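Local structure of 3-deoxy-d-manno-octulosonic-acid transferase (4BFC) at residues R70-I75 and I191-L196. The protein probably transfers Kdo sugars from CMP-Kdo to a lipid A precursor, this C-terminal domain being the part that binds the CMP-Kdo donor. Sequence-based numbering, arbitrary orientation.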
ATOM      1  N   ARG A  70     -19.032 -26.697 -16.382  1.00 31.28           N
ATOM      2  CA  ARG A  70     -18.777 -25.547 -17.284  0.50 32.06           C
ATOM      3  C   ARG A  70     -19.680 -24.355 -17.016  1.00 30.37           C
ATOM      4  O   ARG A  70     -19.487 -23.244 -17.592  1.00 34.77           O
ATOM      5  CB  ARG A  70     -18.938 -25.949 -18.769  0.50 30.34           C
ATOM      6  CG  ARG A  70     -17.856 -26.871 -19.314  0.50 32.54           C
ATOM      7  CD  ARG A  70     -16.501 -26.637 -18.672  0.50 31.76           C
ATOM      8  NE  ARG A  70     -15.835 -25.457 -19.227  0.50 33.24           N
ATOM      9  CZ  ARG A  70     -14.855 -25.492 -20.124  0.50 28.88           C
ATOM     10  NH1 ARG A  70     -14.410 -26.668 -20.569  0.50 32.82           N
ATOM     11  NH2 ARG A  70     -14.319 -24.359 -20.578  0.50 22.32           N
ATOM     12  N   LYS A  71     -20.685 -24.544 -16.170  1.00 28.64           N
ATOM     13  CA  LYS A  71     -21.571 -23.441 -15.806  1.00 27.95           C
ATOM     14  C   LYS A  71     -20.779 -22.446 -14.906  1.00 23.61           C
ATOM     15  O   LYS A  71     -21.098 -21.266 -14.859  1.00 24.83           O
ATOM     16  CB  LYS A  71     -22.801 -23.880 -15.008  1.00 35.64           C
ATOM     17  CG  LYS A  71     -24.077 -24.156 -15.808  1.00 43.00           C
ATOM     18  CD  LYS A  71     -25.211 -24.621 -14.875  1.00 43.63           C
ATOM     19  CE  LYS A  71     -25.642 -23.585 -13.820  1.00 46.08           C
ATOM     20  NZ  LYS A  71     -27.008 -22.998 -14.048  1.00 45.94           N
ATOM     21  N   LEU A  72     -19.863 -22.980 -14.122  1.00 22.94           N
ATOM     22  CA  LEU A  72     -19.199 -22.109 -13.091  1.00 22.06           C
ATOM     23  C   LEU A  72     -18.217 -21.210 -13.844  1.00 24.44           C
ATOM     24  O   LEU A  72     -17.604 -21.632 -14.824  1.00 22.04           O
ATOM     25  CB  LEU A  72     -18.376 -22.974 -12.111  1.00 24.54           C
ATOM     26  CG  LEU A  72     -19.145 -23.704 -11.024  1.00 25.38           C
ATOM     27  CD1 LEU A  72     -18.207 -24.672 -10.344  1.00 27.04           C
ATOM     28  CD2 LEU A  72     -19.626 -22.689  -9.987  1.00 26.65           C
ATOM     29  N   VAL A  73     -17.963 -20.019 -13.317  1.00 18.15           N
ATOM     30  CA  VAL A  73     -16.832 -19.216 -13.839  1.00 18.07           C
ATOM     31  C   VAL A  73     -16.418 -18.401 -12.654  1.00 15.49           C
ATOM     32  O   VAL A  73     -17.281 -17.954 -11.868  1.00 17.94           O
ATOM     33  CB  VAL A  73     -17.278 -18.282 -14.960  1.00 19.01           C
ATOM     34  CG1 VAL A  73     -18.524 -17.420 -14.625  1.00 20.72           C
ATOM     35  CG2 VAL A  73     -16.080 -17.473 -15.466  1.00 20.10           C
ATOM     36  N   CYS A  74     -15.110 -18.269 -12.526  1.00 16.88           N
ATOM     37  CA  CYS A  74     -14.535 -17.449 -11.393  1.00 16.92           C
ATOM     38  C   CYS A  74     -13.982 -16.147 -11.926  1.00 17.54           C
ATOM     39  O   CYS A  74     -13.078 -16.151 -12.723  1.00 19.65           O
ATOM     40  CB  CYS A  74     -13.474 -18.228 -10.714  1.00 19.04           C
ATOM     41  SG  CYS A  74     -12.731 -17.363  -9.346  1.00 21.62           S
ATOM     42  N   ILE A  75     -14.496 -15.050 -11.390  1.00 18.08           N
ATOM     43  CA  ILE A  75     -13.907 -13.713 -11.641  1.00 18.54           C
ATOM     44  C   ILE A  75     -12.782 -13.487 -10.614  1.00 19.02           C
ATOM     45  O   ILE A  75     -13.031 -13.672  -9.391  1.00 18.04           O
ATOM     46  CB  ILE A  75     -14.985 -12.609 -11.569  1.00 17.90           C
ATOM     47  CG1 ILE A  75     -16.067 -12.828 -12.656  1.00 20.99           C
ATOM     48  CG2 ILE A  75     -14.274 -11.204 -11.677  1.00 17.31           C
ATOM     49  CD1 ILE A  75     -17.162 -11.765 -12.702  1.00 20.47           C
ATOM     50  N   ILE A 191     -17.905 -23.677   1.047  1.00 23.46           N
ATOM     51  CA  ILE A 191     -18.928 -22.751   1.410  1.00 24.38           C
ATOM     52  C   ILE A 191     -19.621 -22.226   0.124  1.00 22.58           C
ATOM     53  O   ILE A 191     -20.882 -22.106   0.093  1.00 21.79           O
ATOM     54  CB  ILE A 191     -18.380 -21.565   2.291  1.00 24.13           C
ATOM     55  CG1 ILE A 191     -17.950 -22.044   3.703  1.00 25.69           C
ATOM     56  CG2 ILE A 191     -19.375 -20.457   2.374  1.00 24.30           C
ATOM     57  CD1 ILE A 191     -17.021 -21.073   4.438  1.00 25.98           C
ATOM     58  N   TRP A 192     -18.844 -21.871  -0.894  1.00 22.62           N
ATOM     59  CA  TRP A 192     -19.423 -21.376  -2.128  1.00 20.25           C
ATOM     60  C   TRP A 192     -20.351 -22.442  -2.729  1.00 19.59           C
ATOM     61  O   TRP A 192     -21.456 -22.122  -3.102  1.00 22.64           O
ATOM     62  CB  TRP A 192     -18.348 -21.096  -3.147  1.00 22.07           C
ATOM     63  CG  TRP A 192     -17.710 -19.739  -2.984  1.00 21.79           C
ATOM     64  CD1 TRP A 192     -18.045 -18.681  -2.145  1.00 22.03           C
ATOM     65  CD2 TRP A 192     -16.621 -19.282  -3.806  1.00 21.70           C
ATOM     66  NE1 TRP A 192     -17.177 -17.578  -2.386  1.00 22.07           N
ATOM     67  CE2 TRP A 192     -16.287 -17.925  -3.370  1.00 20.92           C
ATOM     68  CE3 TRP A 192     -15.885 -19.868  -4.844  1.00 20.36           C
ATOM     69  CZ2 TRP A 192     -15.323 -17.185  -4.022  1.00 20.80           C
ATOM     70  CZ3 TRP A 192     -14.867 -19.124  -5.439  1.00 22.26           C
ATOM     71  CH2 TRP A 192     -14.597 -17.820  -5.032  1.00 22.15           C
ATOM     72  N   LEU A 193     -19.870 -23.678  -2.815  1.00 23.93           N
ATOM     73  CA  LEU A 193     -20.696 -24.689  -3.491  1.00 21.78           C
ATOM     74  C   LEU A 193     -21.994 -24.939  -2.743  1.00 23.42           C
ATOM     75  O   LEU A 193     -23.055 -25.174  -3.376  1.00 23.96           O
ATOM     76  CB  LEU A 193     -19.886 -25.939  -3.748  1.00 21.71           C
ATOM     77  CG  LEU A 193     -18.703 -25.769  -4.659  1.00 26.33           C
ATOM     78  CD1 LEU A 193     -17.870 -27.030  -4.600  1.00 27.82           C
ATOM     79  CD2 LEU A 193     -19.209 -25.456  -6.077  1.00 31.25           C
ATOM     80  N   ALA A 194     -21.888 -24.907  -1.421  1.00 23.17           N
ATOM     81  CA  ALA A 194     -23.083 -25.016  -0.582  1.00 24.84           C
ATOM     82  C   ALA A 194     -24.033 -23.857  -0.811  1.00 23.02           C
ATOM     83  O   ALA A 194     -25.191 -24.061  -1.064  1.00 25.33           O
ATOM     84  CB  ALA A 194     -22.689 -25.129   0.869  1.00 25.46           C
ATOM     85  N   CYS A 195     -23.521 -22.606  -0.837  1.00 25.44           N
ATOM     86  CA  CYS A 195     -24.407 -21.460  -1.086  1.00 24.20           C
ATOM     87  C   CYS A 195     -25.144 -21.564  -2.416  1.00 24.96           C
ATOM     88  O   CYS A 195     -26.340 -21.250  -2.544  1.00 24.81           O
ATOM     89  CB  CYS A 195     -23.597 -20.148  -1.093  1.00 29.26           C
ATOM     90  SG  CYS A 195     -22.994 -19.607   0.523  1.00 30.24           S
ATOM     91  N   LEU A 196     -24.441 -22.042  -3.410  1.00 21.43           N
ATOM     92  CA  LEU A 196     -25.012 -22.076  -4.740  1.00 21.93           C
ATOM     93  C   LEU A 196     -26.085 -23.134  -4.773  1.00 23.33           C
ATOM     94  O   LEU A 196     -27.019 -22.993  -5.528  1.00 25.41           O
ATOM     95  CB  LEU A 196     -23.940 -22.365  -5.778  1.00 22.32           C
ATOM     96  CG  LEU A 196     -22.901 -21.276  -6.081  1.00 21.67           C
ATOM     97  CD1 LEU A 196     -21.782 -21.875  -6.923  1.00 20.73           C
ATOM     98  CD2 LEU A 196     -23.638 -20.072  -6.716  1.00 21.79           C
TER
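In the Rossmann-like C-terminal domain of this glycosyltransferase, the start of strand 72-78 meets helix 185-197, one of the helices that cover a face of the parallel sheet, and Leu72 reaches both Leu193 and Leu196. The closer touch joins Leu72 CD2 to Leu196 CD1 at 3.8 Å, the two side chains passing each other at a slant. The other methyl of the strand leucine, CD1, comes to 4.5 Å from Leu193 CD2, a looser approach. One branched side chain thus uses each of its methyls on a different helix residue, and the spacing of three between Leu193 and Leu196, nearly one helical turn, brings both to the same side of the helix. The side chain of Leu72 leaves the strand toward the helix, and with CG anti to the carbonyl carbon (chi1 -78°) CD2 is presented to Leu196 and CD1 to Leu193. Leu196 adopts the same form (chi1 -71°). The contact is small, 125 Å² in all, and purely apolar. The nearest alpha carbons, those of Leu72 and Leu193, stand 10.1 Å apart; the backbones stay well separated, and branched leucine methyls fill the space between them. Tyr65 of helix 54-68 touches Leu72 and Leu193 alike, joining this neighbouring helix to the same cluster. One turn before Leu196, Trp192 packs its indole against Val45, Ile47 and Phe133 of the sheet; its NE1 is hydrogen-bonded to Cys132 O, which satisfies the one polar atom of a buried ring. Within the helix, Leu196 N donates a backbone hydrogen bond to Trp192 O (3.0 Å), tying the two residues across a turn. Apolar side chains of a strand set against the inward side of a covering helix are typical of the layered alpha/beta/alpha packing of Rossmann-like domains.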